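Local coordinates for nitrogenase molybdenum-iron protein alpha chain (Clostridium pasteurianum, PDB 4WES) that serves with its beta-chain partner as the molybdenum-iron component of nitrogenase, holding the metal clusters on which dinitrogen is reduced to ammonia, at residues A137-Y142 and I167-F172; D68-T73 and Y104-D109; T195-K200 and A244-V249. All blocks are in the same frame, centred on the assembly; numbering follows the deposited sequence. Where two conformers were deposited one is given.

Interaction 1 of 3, residues A137-Y142 and I167-F172; sequences AAIGVY and IPVHAF
Ile139 to Tyr142 pair in parallel register with Val169 to Phe172, forming the edge of a four-stranded parallel sheet within this chain. The backbone bonds alternate as parallel pairing requires: Ile139 N donates to Pro168 O (3.0 Å), His170 N to Ile139 O (2.8 Å), Val141 N to His170 O (2.8 Å) and Phe172 N to Val141 O (2.9 Å). The last is the most bent, at 145°. A beta-alpha-beta crossover connects the two strands, and its helix 154-165 packs on the sheet face that carries Ile139, Val141 and Val169. On that face Ile139 CG2 meets Val169 CG1 at 4.2 Å. Just ahead of strand 169-172, Ile167 CD1 touches Ile139 CG1 (4.1 Å). On the other face, which also carries His170, the rings of Tyr142 and Phe172 pack against helix 54-63. In both, CG is anti to the carbonyl carbon (chi1 -60° for Tyr142), so the two side chains leave their strands in the same direction. The ring planes are 5° apart but displaced until little of one covers the other, and the touch is concentrated between Tyr142 CE1 and Phe172 CD1 (3.3 Å). The hydroxyl of Tyr142 extends over Gly140, which has no side chain there, and hydrogen-bonds His71 ND1.

Interaction 2 of 3, residues D68-T73 and Y104-D109; sequences DMVHIT and YVFSTD
Thr73 and Ser107 are paired in parallel where the short strand 106-107 meets strand 69-74, and the polar backbone atoms around them show how water can complete a pairing that opens out. Two direct bonds secure the close end. Thr73 N donates to Phe106 O (3.0 Å), and Thr108 N donates to Thr73 O (3.0 Å). Farther back the segments diverge, the touching parts running 45° apart, and a water stands between Phe106 N and His71 O. It accepts from Phe106 N (3.0 Å) and donates to His71 O (2.7 Å), satisfying both groups. A second water donates to Phe106 O (2.9 Å), giving that carbonyl two donors, and also hydrogen-bonds Thr73 OG1 (2.7 Å). Thr73 OG1 has a further partner in Tyr55 OH, and Thr108 OG1 is engaged by His74 ND1 and Gly75 N; the beta chain supplies Lys21 and Arg16 for salt bridges with the Asp109 carboxylate, and Asn18 OD1 of the beta chain accepts from Val105 N.

Apolar contact fills the diverging end. The Phe106 ring offers one face to Val70 CG1, which sits over it toward the rim in a CH-pi contact, 3.7 Å from Phe106 CD2. His71 O lies instead at the edge of the same ring. On the face that carries Ile72 and Phe106, Ile72 CG2 reaches Thr108 CG2, the two side chains crossing at about a right angle.

Strand 69-74, helix 77-81 and strand 106-107 make a beta-alpha-beta unit, with Ser107 packed on that helix and Val70, Ile72 and Thr108 on helix 120-134. On its outer side strand 106-107 pairs antiparallel with a strand of the beta chain, so the sheet continues across the subunit interface.

Interaction 3 of 3, residues T195-K200 and A244-V249; sequences TDIIGK and ATYEKV
Ile197 carries most of the apolar contact, spreading its two branches over Tyr246 and Val249. Its CG2 methyl meets Val249 CG1 at 3.6 Å, the closest approach between side chains, and its CD1 comes to 3.8 Å from Tyr246 CE1 at an oblique angle to the ring. CG of Tyr246 is anti to the backbone N (chi1 -177°), and the phenol end of the side chain lies closer to segment 195-200 than its base does. Ile198 adds a smaller contact: its CG1 lies 3.7 Å from Val249 O, and its side chain is otherwise packed on helix 263-277.

These residues belong to two junctions of the fold. Ile197 is where the chain leaves helix 182-196 on its way from one four-stranded parallel sheet to the next, and helix 246-250 lies in the connection between strands 235-239 and 257-260 of that second sheet.

One water bridges the segments: it donates to Asp196 O (2.8 Å) and hydrogen-bonds Tyr246 OH (2.7 Å), joining the last turn of the first helix to the phenol; the same hydroxyl is also bonded to His170 NE2. Just past the second segment, Gln250 is joined to Gly199 by a backbone hydrogen bond that ties the same junctions together.

Bonds within each segment fix their shapes. Residues Ile197 to Lys200 form a type II beta turn, closed by Lys200 N donating to Ile197 O (3.1 Å), with Gly199 at its third position and a positive phi of 85°. Thr245 is the N-cap of the other helix: its OG1 accepts from Lys248 N (3.0 Å), while Asp68 OD1 takes the N-H of Tyr246.

Overall arrangement
Interactions 1 and 2 are neighbouring pairings of one parallel sheet, their centres 10 Å apart. Strands 69-74 and 138-143 join them through backbone bonds such as Ile72 N to Gly140 O (2.8 Å) and through side chains as well, His71 ND1 meeting Tyr142 OH (2.7 Å). Interaction 3 meets the N-terminal half of interaction 1, where His170 NE2 and Tyr246 OH are 2.6 Å apart, and touches segment 68-73 through Asp68 OD1 and Tyr246 N (2.8 Å). Nearness to the [8Fe-7S] cluster differs: the Thr73 side chain of interaction 2 is about 7 Å from it, that of Tyr142 in interaction 1 about 9 Å, whereas interaction 3 lies away from the cluster sites.

Interaction 1 of 3, residues A137-Y142 and I167-F172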
loop_
_atom_site.group_PDB
_atom_site.type_symbol
_atom_site.label_atom_id
_atom_site.label_comp_id
_atom_site.label_asym_id
_atom_site.label_seq_id
_atom_site.Cartn_x
_atom_site.Cartn_y
_atom_site.Cartn_z
ATOM N N ALA A 137 -11.003 34.613 -16.898
ATOM C CA ALA A 137 -11.338 35.283 -18.142
ATOM C C ALA A 137 -12.823 35.627 -18.215
ATOM O O ALA A 137 -13.234 36.594 -18.849
ATOM C CB ALA A 137 -10.936 34.416 -19.309
ATOM N N ALA A 138 -13.638 34.771 -17.597
ATOM C CA ALA A 138 -15.108 34.855 -17.621
ATOM C C ALA A 138 -15.624 33.946 -16.535
ATOM O O ALA A 138 -14.892 33.081 -16.043
ATOM C CB ALA A 138 -15.673 34.470 -18.969
ATOM N N ILE A 139 -16.882 34.135 -16.202
ATOM C CA ILE A 139 -17.610 33.266 -15.269
ATOM C C ILE A 139 -18.842 32.754 -15.957
ATOM O O ILE A 139 -19.525 33.500 -16.668
ATOM C CB ILE A 139 -17.949 34.030 -13.971
ATOM C CG1 ILE A 139 -16.644 34.391 -13.242
ATOM C CG2 ILE A 139 -18.914 33.229 -13.083
ATOM C CD1 ILE A 139 -16.802 35.336 -12.065
ATOM N N GLY A 140 -19.125 31.455 -15.795
ATOM C CA GLY A 140 -20.395 30.889 -16.225
ATOM C C GLY A 140 -21.260 30.560 -15.022
ATOM O O GLY A 140 -20.751 30.180 -13.969
ATOM N N VAL A 141 -22.579 30.687 -15.200
ATOM C CA VAL A 141 -23.567 30.333 -14.202
ATOM C C VAL A 141 -24.525 29.349 -14.832
ATOM O O VAL A 141 -25.125 29.655 -15.870
ATOM C CB VAL A 141 -24.378 31.545 -13.767
ATOM C CG1 VAL A 141 -25.446 31.112 -12.767
ATOM C CG2 VAL A 141 -23.462 32.616 -13.193
ATOM N N TYR A 142 -24.689 28.170 -14.219
ATOM C CA TYR A 142 -25.417 27.080 -14.835
ATOM C C TYR A 142 -26.613 26.705 -13.966
ATOM O O TYR A 142 -26.436 26.333 -12.799
ATOM C CB TYR A 142 -24.484 25.862 -15.020
ATOM C CG TYR A 142 -23.322 26.235 -15.897
ATOM C CD1 TYR A 142 -23.380 26.132 -17.269
ATOM C CD2 TYR A 142 -22.186 26.769 -15.347
ATOM C CE1 TYR A 142 -22.329 26.549 -18.064
ATOM C CE2 TYR A 142 -21.130 27.231 -16.117
ATOM C CZ TYR A 142 -21.213 27.113 -17.491
ATOM O OH TYR A 142 -20.189 27.570 -18.301
ATOM N N ILE A 167 -15.817 41.716 -16.134
ATOM C CA ILE A 167 -15.540 40.576 -17.015
ATOM C C ILE A 167 -16.876 39.971 -17.408
ATOM O O ILE A 167 -17.906 40.203 -16.765
ATOM C CB ILE A 167 -14.605 39.488 -16.377
ATOM C CG1 ILE A 167 -15.250 38.827 -15.163
ATOM C CG2 ILE A 167 -13.237 40.092 -16.090
ATOM C CD1 ILE A 167 -14.544 37.556 -14.756
ATOM N N PRO A 168 -16.864 39.141 -18.458
ATOM C CA PRO A 168 -18.128 38.550 -18.899
ATOM C C PRO A 168 -18.655 37.521 -17.892
ATOM O O PRO A 168 -17.853 36.776 -17.295
ATOM C CB PRO A 168 -17.756 37.875 -20.207
ATOM C CG PRO A 168 -16.528 38.620 -20.718
ATOM C CD PRO A 168 -15.804 38.908 -19.436
ATOM N N VAL A 169 -19.968 37.485 -17.721
ATOM C CA VAL A 169 -20.635 36.463 -16.921
ATOM C C VAL A 169 -21.733 35.911 -17.801
ATOM O O VAL A 169 -22.612 36.646 -18.240
ATOM C CB VAL A 169 -21.187 37.004 -15.593
ATOM C CG1 VAL A 169 -21.734 35.883 -14.753
ATOM C CG2 VAL A 169 -20.105 37.747 -14.807
ATOM N N HIS A 170 -21.700 34.613 -18.054
ATOM C CA HIS A 170 -22.630 33.973 -18.984
ATOM C C HIS A 170 -23.560 33.037 -18.246
ATOM O O HIS A 170 -23.105 32.084 -17.603
ATOM C CB HIS A 170 -21.885 33.185 -20.042
ATOM C CG HIS A 170 -20.919 34.031 -20.817
ATOM N ND1 HIS A 170 -21.339 35.087 -21.583
ATOM C CD2 HIS A 170 -19.578 33.984 -20.952
ATOM C CE1 HIS A 170 -20.296 35.641 -22.167
ATOM N NE2 HIS A 170 -19.214 35.013 -21.791
ATOM N N ALA A 171 -24.851 33.317 -18.347
ATOM C CA ALA A 171 -25.886 32.459 -17.745
ATOM C C ALA A 171 -26.408 31.425 -18.735
ATOM O O ALA A 171 -26.642 31.720 -19.900
ATOM C CB ALA A 171 -27.034 33.317 -17.223
ATOM N N PHE A 172 -26.681 30.224 -18.227
ATOM C CA PHE A 172 -27.214 29.134 -19.033
ATOM C C PHE A 172 -28.400 28.518 -18.317
ATOM O O PHE A 172 -28.235 27.966 -17.220
ATOM C CB PHE A 172 -26.153 28.049 -19.258
ATOM C CG PHE A 172 -24.934 28.536 -19.990
ATOM C CD1 PHE A 172 -23.899 29.148 -19.330
ATOM C CD2 PHE A 172 -24.828 28.375 -21.366
ATOM C CE1 PHE A 172 -22.775 29.612 -19.990
ATOM C CE2 PHE A 172 -23.703 28.823 -22.051
ATOM C CZ PHE A 172 -22.684 29.463 -21.369
#

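Interaction 2 of 3, residues D68-T73 and Y104-D109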
loop_
_atom_site.group_PDB
_atom_site.type_symbol
_atom_site.label_atom_id
_atom_site.label_comp_id
_atom_site.label_asym_id
_atom_site.label_seq_id
_atom_site.Cartn_x
_atom_site.Cartn_y
_atom_site.Cartn_z
ATOM N N ASP A 68 -10.096 28.407 -18.466
ATOM C CA ASP A 68 -9.798 29.668 -17.753
ATOM C C ASP A 68 -11.071 30.463 -17.487
ATOM O O ASP A 68 -11.002 31.649 -17.108
ATOM C CB ASP A 68 -8.738 30.497 -18.472
ATOM C CG ASP A 68 -9.128 30.901 -19.876
ATOM O OD1 ASP A 68 -10.164 30.462 -20.394
ATOM O OD2 ASP A 68 -8.343 31.662 -20.443
ATOM N N MET A 69 -12.215 29.792 -17.608
ATOM C CA MET A 69 -13.503 30.295 -17.177
ATOM C C MET A 69 -13.909 29.588 -15.899
ATOM O O MET A 69 -13.776 28.364 -15.839
ATOM C CB MET A 69 -14.494 30.071 -18.336
ATOM C CG MET A 69 -15.940 30.444 -18.162
ATOM S SD MET A 69 -16.722 30.405 -19.792
ATOM C CE MET A 69 -18.419 30.687 -19.227
ATOM N N VAL A 70 -14.374 30.329 -14.889
ATOM C CA VAL A 70 -14.896 29.690 -13.667
ATOM C C VAL A 70 -16.361 29.336 -13.892
ATOM O O VAL A 70 -17.176 30.193 -14.149
ATOM C CB VAL A 70 -14.705 30.593 -12.427
ATOM C CG1 VAL A 70 -15.534 30.084 -11.252
ATOM C CG2 VAL A 70 -13.247 30.673 -12.063
ATOM N N HIS A 71 -16.662 28.030 -13.820
ATOM C CA HIS A 71 -18.005 27.535 -14.069
ATOM C C HIS A 71 -18.725 27.261 -12.756
ATOM O O HIS A 71 -18.364 26.353 -12.029
ATOM C CB HIS A 71 -17.941 26.239 -14.901
ATOM C CG HIS A 71 -17.203 26.410 -16.183
ATOM N ND1 HIS A 71 -17.723 27.060 -17.272
ATOM C CD2 HIS A 71 -15.966 25.996 -16.523
ATOM C CE1 HIS A 71 -16.812 27.052 -18.231
ATOM N NE2 HIS A 71 -15.753 26.391 -17.806
ATOM N N ILE A 72 -19.707 28.106 -12.437
ATOM C CA ILE A 72 -20.432 28.007 -11.170
ATOM C C ILE A 72 -21.771 27.333 -11.386
ATOM O O ILE A 72 -22.630 27.854 -12.105
ATOM C CB ILE A 72 -20.662 29.387 -10.512
ATOM C CG1 ILE A 72 -19.333 30.151 -10.338
ATOM C CG2 ILE A 72 -21.373 29.204 -9.178
ATOM C CD1 ILE A 72 -19.514 31.555 -9.763
ATOM N N THR A 73 -21.946 26.163 -10.771
ATOM C CA THR A 73 -23.250 25.508 -10.781
ATOM C C THR A 73 -24.148 26.169 -9.737
ATOM O O THR A 73 -23.807 26.197 -8.563
ATOM C CB THR A 73 -23.106 24.016 -10.445
ATOM O OG1 THR A 73 -22.228 23.428 -11.424
ATOM C CG2 THR A 73 -24.438 23.325 -10.391
ATOM N N TYR A 104 -11.005 21.770 -10.131
ATOM C CA TYR A 104 -11.936 22.356 -9.192
ATOM C C TYR A 104 -13.367 22.194 -9.667
ATOM O O TYR A 104 -13.615 22.161 -10.861
ATOM C CB TYR A 104 -11.705 23.866 -9.021
ATOM C CG TYR A 104 -10.343 24.235 -8.535
ATOM C CD1 TYR A 104 -10.086 24.466 -7.199
ATOM C CD2 TYR A 104 -9.272 24.386 -9.414
ATOM C CE1 TYR A 104 -8.815 24.821 -6.758
ATOM C CE2 TYR A 104 -8.014 24.737 -8.969
ATOM C CZ TYR A 104 -7.786 24.978 -7.649
ATOM O OH TYR A 104 -6.527 25.322 -7.238
ATOM N N VAL A 105 -14.318 22.157 -8.727
ATOM C CA VAL A 105 -15.717 22.459 -9.057
ATOM C C VAL A 105 -16.226 23.545 -8.121
ATOM O O VAL A 105 -15.874 23.589 -6.930
ATOM C CB VAL A 105 -16.642 21.226 -9.012
ATOM C CG1 VAL A 105 -16.355 20.307 -10.187
ATOM C CG2 VAL A 105 -16.566 20.475 -7.686
ATOM N N PHE A 106 -17.096 24.374 -8.695
ATOM C CA PHE A 106 -17.611 25.567 -8.033
ATOM C C PHE A 106 -19.126 25.526 -8.007
ATOM O O PHE A 106 -19.736 25.218 -9.013
ATOM C CB PHE A 106 -17.176 26.797 -8.823
ATOM C CG PHE A 106 -15.688 26.950 -8.955
ATOM C CD1 PHE A 106 -14.943 27.439 -7.902
ATOM C CD2 PHE A 106 -15.038 26.594 -10.105
ATOM C CE1 PHE A 106 -13.585 27.572 -8.035
ATOM C CE2 PHE A 106 -13.670 26.761 -10.264
ATOM C CZ PHE A 106 -12.944 27.224 -9.207
ATOM N N SER A 107 -19.728 25.919 -6.886
ATOM C CA SER A 107 -21.175 25.956 -6.860
ATOM C C SER A 107 -21.683 26.846 -5.754
ATOM O O SER A 107 -20.942 27.317 -4.878
ATOM C CB SER A 107 -21.731 24.581 -6.637
ATOM O OG SER A 107 -21.531 24.193 -5.293
ATOM N N THR A 108 -23.003 27.112 -5.800
ATOM C CA THR A 108 -23.654 27.882 -4.756
ATOM C C THR A 108 -24.215 26.995 -3.653
ATOM O O THR A 108 -24.707 27.521 -2.657
ATOM C CB THR A 108 -24.787 28.728 -5.333
ATOM O OG1 THR A 108 -25.689 27.868 -6.034
ATOM C CG2 THR A 108 -24.246 29.808 -6.269
ATOM N N ASP A 109 -24.104 25.660 -3.780
ATOM C CA ASP A 109 -24.421 24.764 -2.673
ATOM C C ASP A 109 -25.762 25.143 -2.013
ATOM O O ASP A 109 -25.844 25.376 -0.824
ATOM C CB ASP A 109 -23.265 24.775 -1.660
ATOM C CG ASP A 109 -23.376 23.783 -0.533
ATOM O OD1 ASP A 109 -24.119 22.776 -0.628
ATOM O OD2 ASP A 109 -22.652 24.011 0.459
HETATM O O HOH W 1 -17.289 23.920 -11.688
HETATM O O HOH W 2 -19.776 22.734 -10.484
#

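Interaction 3 of 3, residues T195-K200 and A244-V249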
loop_
_atom_site.group_PDB
_atom_site.type_symbol
_atom_site.label_atom_id
_atom_site.label_comp_id
_atom_site.label_asym_id
_atom_site.label_seq_id
_atom_site.Cartn_x
_atom_site.Cartn_y
_atom_site.Cartn_z
ATOM N N THR A 195 -23.712 33.728 -29.636
ATOM C CA THR A 195 -24.032 35.147 -29.635
ATOM C C THR A 195 -23.182 35.952 -28.692
ATOM O O THR A 195 -22.940 37.133 -28.949
ATOM C CB THR A 195 -25.508 35.388 -29.355
ATOM O OG1 THR A 195 -25.846 34.883 -28.083
ATOM C CG2 THR A 195 -26.400 34.712 -30.400
ATOM N N ASP A 196 -22.738 35.345 -27.592
ATOM C CA ASP A 196 -22.120 36.143 -26.525
ATOM C C ASP A 196 -20.614 35.948 -26.399
ATOM O O ASP A 196 -19.968 36.700 -25.655
ATOM C CB ASP A 196 -22.811 35.850 -25.175
ATOM C CG ASP A 196 -24.289 36.173 -25.180
ATOM O OD1 ASP A 196 -24.790 36.733 -26.164
ATOM O OD2 ASP A 196 -24.962 35.816 -24.202
ATOM N N ILE A 197 -20.074 34.956 -27.105
ATOM C CA ILE A 197 -18.643 34.665 -27.034
ATOM C C ILE A 197 -17.973 34.766 -28.416
ATOM O O ILE A 197 -17.056 35.546 -28.628
ATOM C CB ILE A 197 -18.319 33.316 -26.303
ATOM C CG1 ILE A 197 -19.025 33.264 -24.955
ATOM C CG2 ILE A 197 -16.813 33.156 -26.188
ATOM C CD1 ILE A 197 -18.812 31.969 -24.207
ATOM N N ILE A 198 -18.408 33.917 -29.347
ATOM C CA ILE A 198 -17.789 33.858 -30.670
ATOM C C ILE A 198 -17.885 35.219 -31.363
ATOM O O ILE A 198 -18.967 35.825 -31.443
ATOM C CB ILE A 198 -18.446 32.757 -31.547
ATOM C CG1 ILE A 198 -18.122 31.385 -30.952
ATOM C CG2 ILE A 198 -17.989 32.869 -32.997
ATOM C CD1 ILE A 198 -18.758 30.213 -31.681
ATOM N N GLY A 199 -16.748 35.682 -31.895
ATOM C CA GLY A 199 -16.674 36.938 -32.641
ATOM C C GLY A 199 -16.488 38.161 -31.778
ATOM O O GLY A 199 -16.446 39.257 -32.296
ATOM N N LYS A 200 -16.330 37.967 -30.469
ATOM C CA LYS A 200 -16.054 39.081 -29.564
ATOM C C LYS A 200 -14.578 39.433 -29.471
ATOM O O LYS A 200 -14.238 40.464 -28.912
ATOM C CB LYS A 200 -16.639 38.830 -28.186
ATOM C CG LYS A 200 -18.140 38.638 -28.134
ATOM C CD LYS A 200 -18.953 39.837 -28.538
ATOM C CE LYS A 200 -20.426 39.543 -28.386
ATOM N NZ LYS A 200 -21.295 40.625 -28.925
ATOM N N ALA A 244 -9.623 24.495 -24.393
ATOM C CA ALA A 244 -9.802 25.847 -24.889
ATOM C C ALA A 244 -9.575 26.890 -23.822
ATOM O O ALA A 244 -9.944 26.727 -22.663
ATOM C CB ALA A 244 -11.216 26.027 -25.428
ATOM N N THR A 245 -9.012 28.021 -24.262
ATOM C CA THR A 245 -9.138 29.256 -23.519
ATOM C C THR A 245 -10.395 29.989 -23.954
ATOM O O THR A 245 -10.870 29.857 -25.105
ATOM C CB THR A 245 -7.939 30.195 -23.739
ATOM O OG1 THR A 245 -7.910 30.571 -25.112
ATOM C CG2 THR A 245 -6.659 29.534 -23.300
ATOM N N TYR A 246 -10.897 30.834 -23.055
ATOM C CA TYR A 246 -12.023 31.688 -23.390
ATOM C C TYR A 246 -11.722 32.554 -24.608
ATOM O O TYR A 246 -12.545 32.714 -25.525
ATOM C CB TYR A 246 -12.369 32.531 -22.157
ATOM C CG TYR A 246 -13.565 33.412 -22.321
ATOM C CD1 TYR A 246 -14.848 32.901 -22.232
ATOM C CD2 TYR A 246 -13.422 34.793 -22.545
ATOM C CE1 TYR A 246 -15.958 33.689 -22.359
ATOM C CE2 TYR A 246 -14.545 35.590 -22.655
ATOM C CZ TYR A 246 -15.804 35.058 -22.574
ATOM O OH TYR A 246 -16.895 35.864 -22.715
ATOM N N GLU A 247 -10.512 33.132 -24.650
ATOM C CA GLU A 247 -10.132 34.004 -25.753
ATOM C C GLU A 247 -10.132 33.261 -27.082
ATOM O O GLU A 247 -10.509 33.832 -28.117
ATOM C CB GLU A 247 -8.784 34.626 -25.447
ATOM C CG GLU A 247 -8.255 35.541 -26.543
ATOM C CD GLU A 247 -6.951 36.148 -26.120
ATOM O OE1 GLU A 247 -5.926 35.786 -26.731
ATOM O OE2 GLU A 247 -6.960 36.973 -25.183
ATOM N N LYS A 248 -9.715 32.002 -27.095
ATOM C CA LYS A 248 -9.755 31.260 -28.355
ATOM C C LYS A 248 -11.185 31.078 -28.829
ATOM O O LYS A 248 -11.469 31.148 -30.038
ATOM C CB LYS A 248 -8.997 29.929 -28.276
ATOM C CG LYS A 248 -7.504 30.210 -28.353
ATOM C CD LYS A 248 -6.545 29.145 -27.952
ATOM C CE LYS A 248 -6.526 28.032 -28.916
ATOM N NZ LYS A 248 -5.470 26.969 -28.624
ATOM N N VAL A 249 -12.123 30.799 -27.914
ATOM C CA VAL A 249 -13.499 30.712 -28.334
ATOM C C VAL A 249 -13.996 32.067 -28.867
ATOM O O VAL A 249 -14.705 32.131 -29.881
ATOM C CB VAL A 249 -14.391 30.165 -27.205
ATOM C CG1 VAL A 249 -15.815 29.990 -27.675
ATOM C CG2 VAL A 249 -13.853 28.827 -26.666
HETATM O O HOH W 3 -17.378 37.482 -24.810
#